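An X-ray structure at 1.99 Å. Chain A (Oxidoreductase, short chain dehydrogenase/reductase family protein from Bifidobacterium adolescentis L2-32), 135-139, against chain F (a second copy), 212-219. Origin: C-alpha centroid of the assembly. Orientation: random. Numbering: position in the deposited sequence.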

ATOM      1  N   GLY A 135      -1.739  10.053  25.938  1.00 22.77           N
ATOM      2  CA  GLY A 135      -3.207  10.088  25.777  1.00 23.71           C
ATOM      3  C   GLY A 135      -3.619  10.269  24.324  1.00 24.13           C
ATOM      4  O   GLY A 135      -4.692  10.862  24.083  1.00 25.12           O
ATOM      5  N   ASP A 136      -2.806   9.767  23.388  1.00 24.15           N
ATOM      6  CA  ASP A 136      -3.016   9.899  21.921  1.00 24.62           C
ATOM      7  C   ASP A 136      -3.820   8.685  21.432  1.00 24.98           C
ATOM      8  O   ASP A 136      -3.310   7.932  20.581  1.00 23.67           O
ATOM      9  CB  ASP A 136      -1.673  10.066  21.203  1.00 24.37           C
ATOM     10  CG  ASP A 136      -1.778  10.416  19.729  1.00 24.13           C
ATOM     11  OD1 ASP A 136      -2.894  10.747  19.279  1.00 24.43           O
ATOM     12  OD2 ASP A 136      -0.739  10.356  19.042  1.00 24.14           O
ATOM     13  N   ASP A 137      -5.042   8.520  21.951  1.00 26.39           N
ATOM     14  CA  ASP A 137      -5.935   7.365  21.667  1.00 27.23           C
ATOM     15  C   ASP A 137      -7.210   7.885  20.988  1.00 27.18           C
ATOM     16  O   ASP A 137      -7.158   8.995  20.422  1.00 25.23           O
ATOM     17  CB  ASP A 137      -6.194   6.556  22.944  1.00 28.63           C
ATOM     18  CG  ASP A 137      -6.771   7.363  24.095  1.00 29.97           C
ATOM     19  OD1 ASP A 137      -7.575   8.282  23.829  1.00 31.85           O
ATOM     20  OD2 ASP A 137      -6.404   7.072  25.251  1.00 30.80           O
ATOM     21  N   GLN A 138      -8.295   7.099  21.016  1.00 28.01           N
ATOM     22  CA  GLN A 138      -9.618   7.463  20.433  1.00 29.03           C
ATOM     23  C   GLN A 138     -10.147   8.741  21.100  1.00 29.84           C
ATOM     24  O   GLN A 138     -10.807   9.540  20.401  1.00 30.33           O
ATOM     25  CB  GLN A 138     -10.616   6.304  20.551  1.00 29.32           C
ATOM     26  CG  GLN A 138     -11.087   5.988  21.969  1.00 29.72           C
ATOM     27  CD  GLN A 138     -10.072   5.236  22.795  1.00 30.09           C
ATOM     28  OE1 GLN A 138      -9.119   4.658  22.276  1.00 29.39           O
ATOM     29  NE2 GLN A 138     -10.268   5.240  24.103  1.00 31.16           N
ATOM     30  N   ASP A 139      -9.856   8.931  22.393  1.00 30.28           N
ATOM     31  CA  ASP A 139     -10.309  10.096  23.199  1.00 30.71           C
ATOM     32  C   ASP A 139      -9.183  11.133  23.285  1.00 31.09           C
ATOM     33  O   ASP A 139      -9.012  11.735  24.367  1.00 30.79           O
ATOM     34  CB  ASP A 139     -10.781   9.646  24.584  1.00 30.64           C
ATOM     35  CG  ASP A 139     -12.092   8.888  24.541  1.00 31.18           C
ATOM     36  OD1 ASP A 139     -13.070   9.450  24.011  1.00 31.16           O
ATOM     37  OD2 ASP A 139     -12.120   7.736  25.017  1.00 32.68           O
TER
ATOM     38  N   ARG F 212      -8.271   4.643  10.119  1.00 18.36           N
ATOM     39  CA  ARG F 212      -7.680   3.301  10.369  1.00 18.73           C
ATOM     40  C   ARG F 212      -7.495   3.093  11.877  1.00 19.31           C
ATOM     41  O   ARG F 212      -7.804   1.983  12.353  1.00 18.80           O
ATOM     42  CB  ARG F 212      -6.364   3.133   9.599  1.00 18.91           C
ATOM     43  CG  ARG F 212      -6.566   2.685   8.159  1.00 19.15           C
ATOM     44  CD  ARG F 212      -5.324   2.739   7.290  1.00 19.72           C
ATOM     45  NE  ARG F 212      -4.251   1.847   7.714  1.00 20.49           N
ATOM     46  CZ  ARG F 212      -4.239   0.521   7.567  1.00 20.73           C
ATOM     47  NH1 ARG F 212      -5.267  -0.116   7.028  1.00 20.85           N
ATOM     48  NH2 ARG F 212      -3.194  -0.172   7.985  1.00 21.39           N
ATOM     49  N   TYR F 213      -7.027   4.111  12.607  1.00 19.89           N
ATOM     50  CA  TYR F 213      -6.801   4.011  14.072  1.00 20.89           C
ATOM     51  C   TYR F 213      -8.144   3.841  14.791  1.00 21.33           C
ATOM     52  O   TYR F 213      -8.237   2.953  15.662  1.00 23.04           O
ATOM     53  CB  TYR F 213      -6.063   5.217  14.662  1.00 21.58           C
ATOM     54  CG  TYR F 213      -5.942   5.109  16.159  1.00 22.42           C
ATOM     55  CD1 TYR F 213      -4.902   4.401  16.743  1.00 22.40           C
ATOM     56  CD2 TYR F 213      -6.922   5.626  16.992  1.00 22.97           C
ATOM     57  CE1 TYR F 213      -4.813   4.254  18.117  1.00 23.03           C
ATOM     58  CE2 TYR F 213      -6.848   5.486  18.369  1.00 23.39           C
ATOM     59  CZ  TYR F 213      -5.789   4.797  18.933  1.00 23.66           C
ATOM     60  OH  TYR F 213      -5.716   4.653  20.287  1.00 25.47           O
ATOM     61  N   LEU F 214      -9.135   4.677  14.460  1.00 20.62           N
ATOM     62  CA  LEU F 214     -10.473   4.672  15.113  1.00 20.69           C
ATOM     63  C   LEU F 214     -11.132   3.302  14.907  1.00 20.72           C
ATOM     64  O   LEU F 214     -11.748   2.802  15.866  1.00 21.40           O
ATOM     65  CB  LEU F 214     -11.336   5.803  14.544  1.00 20.52           C
ATOM     66  CG  LEU F 214     -10.893   7.226  14.887  1.00 20.31           C
ATOM     67  CD1 LEU F 214     -11.849   8.243  14.284  1.00 20.30           C
ATOM     68  CD2 LEU F 214     -10.788   7.432  16.391  1.00 20.52           C
ATOM     69  N   ALA F 215     -10.984   2.717  13.712  1.00 20.61           N
ATOM     70  CA  ALA F 215     -11.491   1.369  13.354  1.00 20.29           C
ATOM     71  C   ALA F 215     -10.954   0.330  14.347  1.00 20.05           C
ATOM     72  O   ALA F 215     -11.757  -0.476  14.852  1.00 19.34           O
ATOM     73  CB  ALA F 215     -11.104   1.027  11.936  1.00 19.84           C
ATOM     74  N   ALA F 216      -9.647   0.364  14.625  1.00 20.87           N
ATOM     75  CA  ALA F 216      -8.950  -0.538  15.573  1.00 21.71           C
ATOM     76  C   ALA F 216      -9.413  -0.264  17.009  1.00 21.73           C
ATOM     77  O   ALA F 216      -9.644  -1.234  17.755  1.00 21.36           O
ATOM     78  CB  ALA F 216      -7.456  -0.363  15.447  1.00 22.19           C
ATOM     79  N   ALA F 217      -9.538   1.015  17.376  1.00 22.25           N
ATOM     80  CA  ALA F 217      -9.796   1.483  18.758  1.00 23.17           C
ATOM     81  C   ALA F 217     -11.275   1.312  19.127  1.00 23.30           C
ATOM     82  O   ALA F 217     -11.545   0.998  20.300  1.00 22.91           O
ATOM     83  CB  ALA F 217      -9.358   2.919  18.901  1.00 23.37           C
ATOM     84  N   LEU F 218     -12.192   1.510  18.173  1.00 23.80           N
ATOM     85  CA  LEU F 218     -13.657   1.574  18.436  1.00 25.16           C
ATOM     86  C   LEU F 218     -14.392   0.341  17.889  1.00 25.63           C
ATOM     87  O   LEU F 218     -15.639   0.395  17.835  1.00 25.01           O
ATOM     88  CB  LEU F 218     -14.214   2.857  17.813  1.00 25.58           C
ATOM     89  CG  LEU F 218     -13.537   4.153  18.252  1.00 26.14           C
ATOM     90  CD1 LEU F 218     -14.209   5.347  17.598  1.00 26.60           C
ATOM     91  CD2 LEU F 218     -13.553   4.296  19.766  1.00 27.04           C
ATOM     92  N   ALA F 219     -13.675  -0.731  17.524  1.00 26.28           N
ATOM     93  CA  ALA F 219     -14.267  -2.013  17.067  1.00 26.52           C
ATOM     94  C   ALA F 219     -15.065  -2.640  18.218  1.00 27.43           C
ATOM     95  O   ALA F 219     -16.201  -3.085  17.977  1.00 27.72           O
ATOM     96  CB  ALA F 219     -13.195  -2.953  16.570  1.00 26.22           C
TER

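The contact between the two copies is small, burying 216 Å² in total, and it rests on packing: no hydrogen bond crosses between the stretches. Gln138(A) contributes the largest share. Its CA-to-CB bond points toward the chain F stretch, and its CB lies 3.6 Å from CD2 of Leu218(F) and 4.3 Å from CD2 of Leu214(F). Both leucines adopt the m,t rotamer, and although their CA-to-CB bonds run sideways, their ends come nearer to chain A, so that the aliphatic base of the glutamine meets two methyl groups. Further out, OE1 of Gln138(A) approaches CB of Ala217(F) at 3.8 Å. The amide nitrogen, by contrast, turns to its own chain, where NE2 of Gln138(A) donates a hydrogen bond to OD2 of Asp139(A) at 3.2 Å.

Tyr213(F) is the main counterpart on the helix. With chi1 at 176° (t) and its CA-to-CB bond directed toward chain A, it points its ring at the loop, roughly across the run of the chain, and brings its hydroxyl against the backbone. OH of Tyr213(F) lies 3.1 Å from CA of Asp137(A) and 3.3 Å from CB of Asp137(A), van der Waals contacts rather than polar ones. The backbone N of Gln138(A) sits at the edge of the ring, near its plane, 3.4 Å from CE2 of Tyr213(F). OE1 of Gln138(A), 3.9 Å from OH of Tyr213(F), is too distant for a hydrogen bond.

Asp137(A) therefore meets the tyrosine through its CA and CB, while the end of its side chain leads away from chain F. There, OD1 of Asp137(A) accepts a hydrogen bond from N of Asp139(A) at 2.8 Å, tying the carboxylate to the loop backbone. In chain F, hydrogen bonds from N of Ala217(F) to O of Tyr213(F), 2.9 Å, and from N of Leu218(F) to O of Leu214(F), 2.7 Å, link the four contacting residues in pairs.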